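PDB 1YLM: putative RNase YutE from Bacillus subtilis subsp. subtilis str. 168, which is probably an RNase acting as the toxic component of a putative type VII toxin-antitoxin system, in which a cognate antitoxin would neutralise it. Local coordinates for residues 16-29 with 112-126. Residues are numbered along the deposited sequence; the frame is centred on the assembly and turned at random.
Sequences FEHQLALFDSQTDW and YRLIKAHQTALQDFP
In the all-helical HepT fold, the side chain of Phe-23, at the C-terminal end of helix 6-23, is the knob in a hole formed by Tyr-112, Ile-115, Lys-116 and Gln-119, where helix 108-117 gives way to helix 119-137. With CG anti to the backbone N (chi1 174°), its ring reaches across so that Ile-115 CG2 lies over the centre of one face, a CH-pi contact 3.4 Å from the ring centroid. At the ring's edge, Gln-119 OE1 approaches Phe-23 CE2 to 3.4 Å, the amide turned steeply against the ring. The other end of that amide is tied down too: Gln-119 NE2 donates to Asp-24 OD1 at 2.8 Å, the oxygen lying in the amide plane while the donor comes from above the carboxylate. Lys-116 lays CD against the Phe-23 ring and forms a long salt bridge with Asp-24, just past the helix end. Tyr-112 turns its CD1-CE1 side to both Phe-23 and Trp-29, its plane oblique to each, and the three form an aromatic cluster; Leu-38 of helix 32-59 touches both Phe-23 and Tyr-112, and Ile-33 of the second subunit packs on Trp-29.

Farther back, residues 16-23 run roughly antiparallel to residues 119-126, their axes coming within 10.2 Å. Leu-20 CD2 settles on the backbone at Gln-123, 3.5 Å from its N, and Pro-126 CG packs against Phe-16 CD2. Glu-17 slides along that proline, its OE1 salt-bridged to Arg-130, while one water donates to both Glu-17 OE2 and Gln-123 O. Leu-122 O meets the Phe-16 ring at its edge, near the ring plane, 3.2 Å from Phe-16 CE2.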
# COMPACT_ATOMS: atom_id res chain seq x y z
N PHE A 16 7.56 -3.29 -12.67
CA PHE A 16 7.95 -1.88 -12.56
C PHE A 16 7.82 -1.13 -13.90
O PHE A 16 7.19 -0.07 -13.97
CB PHE A 16 9.39 -1.81 -12.04
CG PHE A 16 9.95 -0.40 -11.94
CD1 PHE A 16 9.80 0.35 -10.77
CD2 PHE A 16 10.67 0.14 -13.00
CE1 PHE A 16 10.34 1.65 -10.66
CE2 PHE A 16 11.21 1.44 -12.91
CZ PHE A 16 11.04 2.19 -11.74
N GLU A 17 8.42 -1.68 -14.94
CA GLU A 17 8.40 -1.04 -16.25
C GLU A 17 6.96 -0.88 -16.79
O GLU A 17 6.60 0.16 -17.35
CB GLU A 17 9.31 -1.80 -17.21
CG GLU A 17 10.80 -1.48 -16.94
CD GLU A 17 11.76 -2.26 -17.84
OE1 GLU A 17 11.50 -3.45 -18.11
OE2 GLU A 17 12.80 -1.67 -18.24
N HIS A 18 6.14 -1.90 -16.58
CA HIS A 18 4.72 -1.81 -16.96
C HIS A 18 4.03 -0.64 -16.24
O HIS A 18 3.33 0.15 -16.88
CB HIS A 18 3.99 -3.13 -16.70
CG HIS A 18 2.58 -3.13 -17.22
ND1 HIS A 18 2.28 -3.06 -18.57
CD2 HIS A 18 1.39 -3.17 -16.57
CE1 HIS A 18 0.96 -3.07 -18.72
NE2 HIS A 18 0.40 -3.13 -17.53
N GLN A 19 4.25 -0.51 -14.93
CA GLN A 19 3.59 0.58 -14.18
C GLN A 19 4.10 1.95 -14.65
O GLN A 19 3.31 2.91 -14.77
CB GLN A 19 3.77 0.45 -12.67
CG GLN A 19 3.49 -0.93 -11.99
CD GLN A 19 2.35 -1.74 -12.61
OE1 GLN A 19 2.54 -2.87 -13.03
NE2 GLN A 19 1.18 -1.16 -12.64
N LEU A 20 5.41 2.05 -14.91
CA LEU A 20 5.98 3.29 -15.45
C LEU A 20 5.37 3.63 -16.81
O LEU A 20 5.02 4.79 -17.06
CB LEU A 20 7.50 3.21 -15.55
CG LEU A 20 8.33 4.49 -15.71
CD1 LEU A 20 7.96 5.51 -14.65
CD2 LEU A 20 9.79 4.09 -15.56
N ALA A 21 5.22 2.63 -17.68
CA ALA A 21 4.57 2.81 -18.99
C ALA A 21 3.15 3.35 -18.82
O ALA A 21 2.72 4.23 -19.57
CB ALA A 21 4.55 1.51 -19.76
N LEU A 22 2.44 2.85 -17.82
CA LEU A 22 1.07 3.29 -17.55
C LEU A 22 1.08 4.73 -17.06
O LEU A 22 0.23 5.52 -17.47
CB LEU A 22 0.40 2.36 -16.53
CG LEU A 22 0.07 0.95 -17.04
CD1 LEU A 22 -0.55 0.09 -15.96
CD2 LEU A 22 -0.86 1.02 -18.27
N PHE A 23 2.07 5.08 -16.24
CA PHE A 23 2.23 6.46 -15.79
C PHE A 23 2.43 7.38 -16.99
O PHE A 23 1.89 8.48 -17.04
CB PHE A 23 3.41 6.62 -14.82
CG PHE A 23 3.68 8.05 -14.44
CD1 PHE A 23 2.85 8.71 -13.54
CD2 PHE A 23 4.73 8.76 -15.03
CE1 PHE A 23 3.08 10.05 -13.20
CE2 PHE A 23 4.97 10.10 -14.70
CZ PHE A 23 4.14 10.74 -13.78
N ASP A 24 3.20 6.91 -17.96
CA ASP A 24 3.52 7.75 -19.10
C ASP A 24 2.37 7.80 -20.13
O ASP A 24 2.52 8.42 -21.17
CB ASP A 24 4.84 7.27 -19.73
CG ASP A 24 5.46 8.31 -20.64
OD1 ASP A 24 5.73 9.45 -20.18
OD2 ASP A 24 5.67 7.98 -21.82
N SER A 25 1.23 7.20 -19.78
CA SER A 25 0.06 7.07 -20.67
C SER A 25 -0.89 8.27 -20.64
O SER A 25 -0.82 9.11 -19.73
CB SER A 25 -0.74 5.80 -20.32
OG SER A 25 -1.60 6.00 -19.20
N GLN A 26 -1.80 8.32 -21.61
CA GLN A 26 -2.76 9.44 -21.73
C GLN A 26 -4.02 9.24 -20.86
O GLN A 26 -5.08 8.88 -21.37
CB GLN A 26 -3.13 9.70 -23.20
CG GLN A 26 -2.21 9.03 -24.22
CD GLN A 26 -1.73 9.96 -25.32
OE1 GLN A 26 -0.89 10.83 -25.10
NE2 GLN A 26 -2.25 9.76 -26.54
N THR A 27 -3.86 9.46 -19.55
CA THR A 27 -4.93 9.41 -18.52
C THR A 27 -5.01 10.90 -18.14
O THR A 27 -3.95 11.50 -17.91
CB THR A 27 -4.50 8.46 -17.40
OG1 THR A 27 -4.14 7.20 -17.99
CG2 THR A 27 -5.61 8.23 -16.42
N ASP A 28 -6.19 11.55 -18.00
CA ASP A 28 -6.88 11.83 -16.68
C ASP A 28 -6.53 11.34 -15.27
O ASP A 28 -7.31 10.63 -14.63
CB ASP A 28 -8.40 12.06 -16.82
CG ASP A 28 -8.86 13.33 -16.09
OD1 ASP A 28 -7.99 14.09 -15.59
OD2 ASP A 28 -10.09 13.59 -16.00
N TRP A 29 -5.42 11.87 -14.75
CA TRP A 29 -5.03 11.64 -13.37
C TRP A 29 -5.86 12.46 -12.39
O TRP A 29 -5.68 12.38 -11.18
CB TRP A 29 -3.54 11.94 -13.18
CG TRP A 29 -2.68 11.14 -14.10
CD1 TRP A 29 -1.88 11.62 -15.09
CD2 TRP A 29 -2.54 9.71 -14.13
NE1 TRP A 29 -1.24 10.59 -15.73
CE2 TRP A 29 -1.62 9.40 -15.15
CE3 TRP A 29 -3.09 8.66 -13.38
CZ2 TRP A 29 -1.25 8.08 -15.45
CZ3 TRP A 29 -2.72 7.36 -13.68
CH2 TRP A 29 -1.81 7.08 -14.70
N TYR A 112 2.05 13.11 -8.69
CA TYR A 112 2.30 13.26 -10.13
C TYR A 112 3.57 14.06 -10.40
O TYR A 112 4.42 13.64 -11.20
CB TYR A 112 1.11 13.91 -10.86
CG TYR A 112 1.37 14.07 -12.34
CD1 TYR A 112 1.02 13.08 -13.25
CD2 TYR A 112 2.02 15.22 -12.83
CE1 TYR A 112 1.28 13.21 -14.60
CE2 TYR A 112 2.30 15.36 -14.18
CZ TYR A 112 1.92 14.36 -15.06
OH TYR A 112 2.18 14.51 -16.40
N ARG A 113 3.69 15.22 -9.74
CA ARG A 113 4.82 16.11 -9.98
C ARG A 113 6.11 15.45 -9.56
O ARG A 113 7.14 15.61 -10.21
CB ARG A 113 4.62 17.46 -9.28
CG ARG A 113 3.58 18.31 -10.03
CD ARG A 113 3.41 19.69 -9.42
NE ARG A 113 2.82 19.67 -8.08
CZ ARG A 113 1.52 19.75 -7.81
NH1 ARG A 113 0.62 19.83 -8.79
NH2 ARG A 113 1.12 19.75 -6.55
N LEU A 114 6.05 14.70 -8.47
CA LEU A 114 7.21 13.97 -7.97
C LEU A 114 7.72 12.92 -8.95
O LEU A 114 8.93 12.90 -9.29
CB LEU A 114 6.85 13.35 -6.61
CG LEU A 114 7.94 12.90 -5.67
CD1 LEU A 114 8.94 14.03 -5.42
CD2 LEU A 114 7.29 12.40 -4.37
N ILE A 115 6.82 12.07 -9.43
CA ILE A 115 7.16 11.04 -10.39
C ILE A 115 7.66 11.66 -11.70
O ILE A 115 8.68 11.22 -12.24
CB ILE A 115 5.95 10.10 -10.65
CG1 ILE A 115 5.49 9.45 -9.32
CG2 ILE A 115 6.29 9.04 -11.69
CD1 ILE A 115 4.21 8.61 -9.42
N LYS A 116 6.97 12.69 -12.18
CA LYS A 116 7.36 13.35 -13.42
C LYS A 116 8.76 13.92 -13.32
O LYS A 116 9.59 13.72 -14.23
CB LYS A 116 6.35 14.44 -13.84
CG LYS A 116 6.34 14.69 -15.36
CD LYS A 116 5.53 13.58 -16.06
CE LYS A 116 5.79 13.48 -17.55
NZ LYS A 116 4.93 12.41 -18.15
N ALA A 117 9.05 14.58 -12.20
CA ALA A 117 10.34 15.22 -11.97
C ALA A 117 11.50 14.22 -12.02
O ALA A 117 12.62 14.60 -12.34
CB ALA A 117 10.33 15.93 -10.63
N HIS A 118 11.24 12.97 -11.66
CA HIS A 118 12.29 11.95 -11.60
C HIS A 118 12.07 10.82 -12.59
O HIS A 118 12.56 9.72 -12.40
CB HIS A 118 12.44 11.44 -10.15
CG HIS A 118 12.59 12.55 -9.15
ND1 HIS A 118 13.60 13.49 -9.23
CD2 HIS A 118 11.84 12.90 -8.08
CE1 HIS A 118 13.48 14.35 -8.23
NE2 HIS A 118 12.42 14.02 -7.52
N GLN A 119 11.34 11.11 -13.66
CA GLN A 119 10.94 10.06 -14.59
C GLN A 119 12.15 9.42 -15.29
O GLN A 119 12.19 8.21 -15.46
CB GLN A 119 9.90 10.58 -15.59
CG GLN A 119 9.24 9.46 -16.39
CD GLN A 119 8.04 9.92 -17.18
OE1 GLN A 119 7.43 10.93 -16.87
NE2 GLN A 119 7.69 9.16 -18.21
N THR A 120 13.15 10.23 -15.67
CA THR A 120 14.35 9.68 -16.31
C THR A 120 15.12 8.69 -15.41
O THR A 120 15.49 7.59 -15.86
CB THR A 120 15.29 10.79 -16.85
OG1 THR A 120 14.60 11.56 -17.85
CG2 THR A 120 16.53 10.17 -17.50
N ALA A 121 15.36 9.07 -14.15
CA ALA A 121 16.00 8.17 -13.17
C ALA A 121 15.14 6.91 -12.96
O ALA A 121 15.66 5.79 -12.88
CB ALA A 121 16.22 8.87 -11.85
N LEU A 122 13.82 7.08 -12.93
CA LEU A 122 12.93 5.92 -12.84
C LEU A 122 13.08 4.96 -14.03
O LEU A 122 13.28 3.76 -13.84
CB LEU A 122 11.47 6.36 -12.65
CG LEU A 122 11.15 6.96 -11.27
CD1 LEU A 122 9.79 7.63 -11.28
CD2 LEU A 122 11.23 5.89 -10.17
N GLN A 123 13.02 5.50 -15.24
CA GLN A 123 13.21 4.72 -16.47
C GLN A 123 14.55 4.00 -16.50
O GLN A 123 14.64 2.88 -16.99
CB GLN A 123 13.10 5.61 -17.70
CG GLN A 123 11.73 6.26 -17.89
CD GLN A 123 11.71 7.29 -19.02
OE1 GLN A 123 12.75 7.86 -19.38
NE2 GLN A 123 10.53 7.54 -19.57
N ASP A 124 15.59 4.65 -15.99
CA ASP A 124 16.94 4.08 -16.01
C ASP A 124 17.21 3.05 -14.93
O ASP A 124 18.16 2.28 -15.06
CB ASP A 124 17.97 5.20 -15.91
CG ASP A 124 18.04 6.04 -17.17
OD1 ASP A 124 17.56 5.57 -18.22
OD2 ASP A 124 18.57 7.16 -17.10
N PHE A 125 16.40 3.02 -13.87
CA PHE A 125 16.63 2.11 -12.74
C PHE A 125 16.72 0.62 -13.16
O PHE A 125 17.68 -0.06 -12.79
CB PHE A 125 15.59 2.32 -11.63
CG PHE A 125 15.77 1.41 -10.44
CD1 PHE A 125 16.79 1.65 -9.50
CD2 PHE A 125 14.94 0.31 -10.25
CE1 PHE A 125 16.97 0.80 -8.41
CE2 PHE A 125 15.10 -0.53 -9.14
CZ PHE A 125 16.11 -0.29 -8.23
N PRO A 126 15.74 0.11 -13.94
CA PRO A 126 15.85 -1.29 -14.41
C PRO A 126 17.10 -1.54 -15.25
O PRO A 126 17.72 -2.61 -15.13
CB PRO A 126 14.59 -1.48 -15.29
CG PRO A 126 13.65 -0.42 -14.88
CD PRO A 126 14.48 0.74 -14.38
O HOH W 1 12.97 1.07 -18.32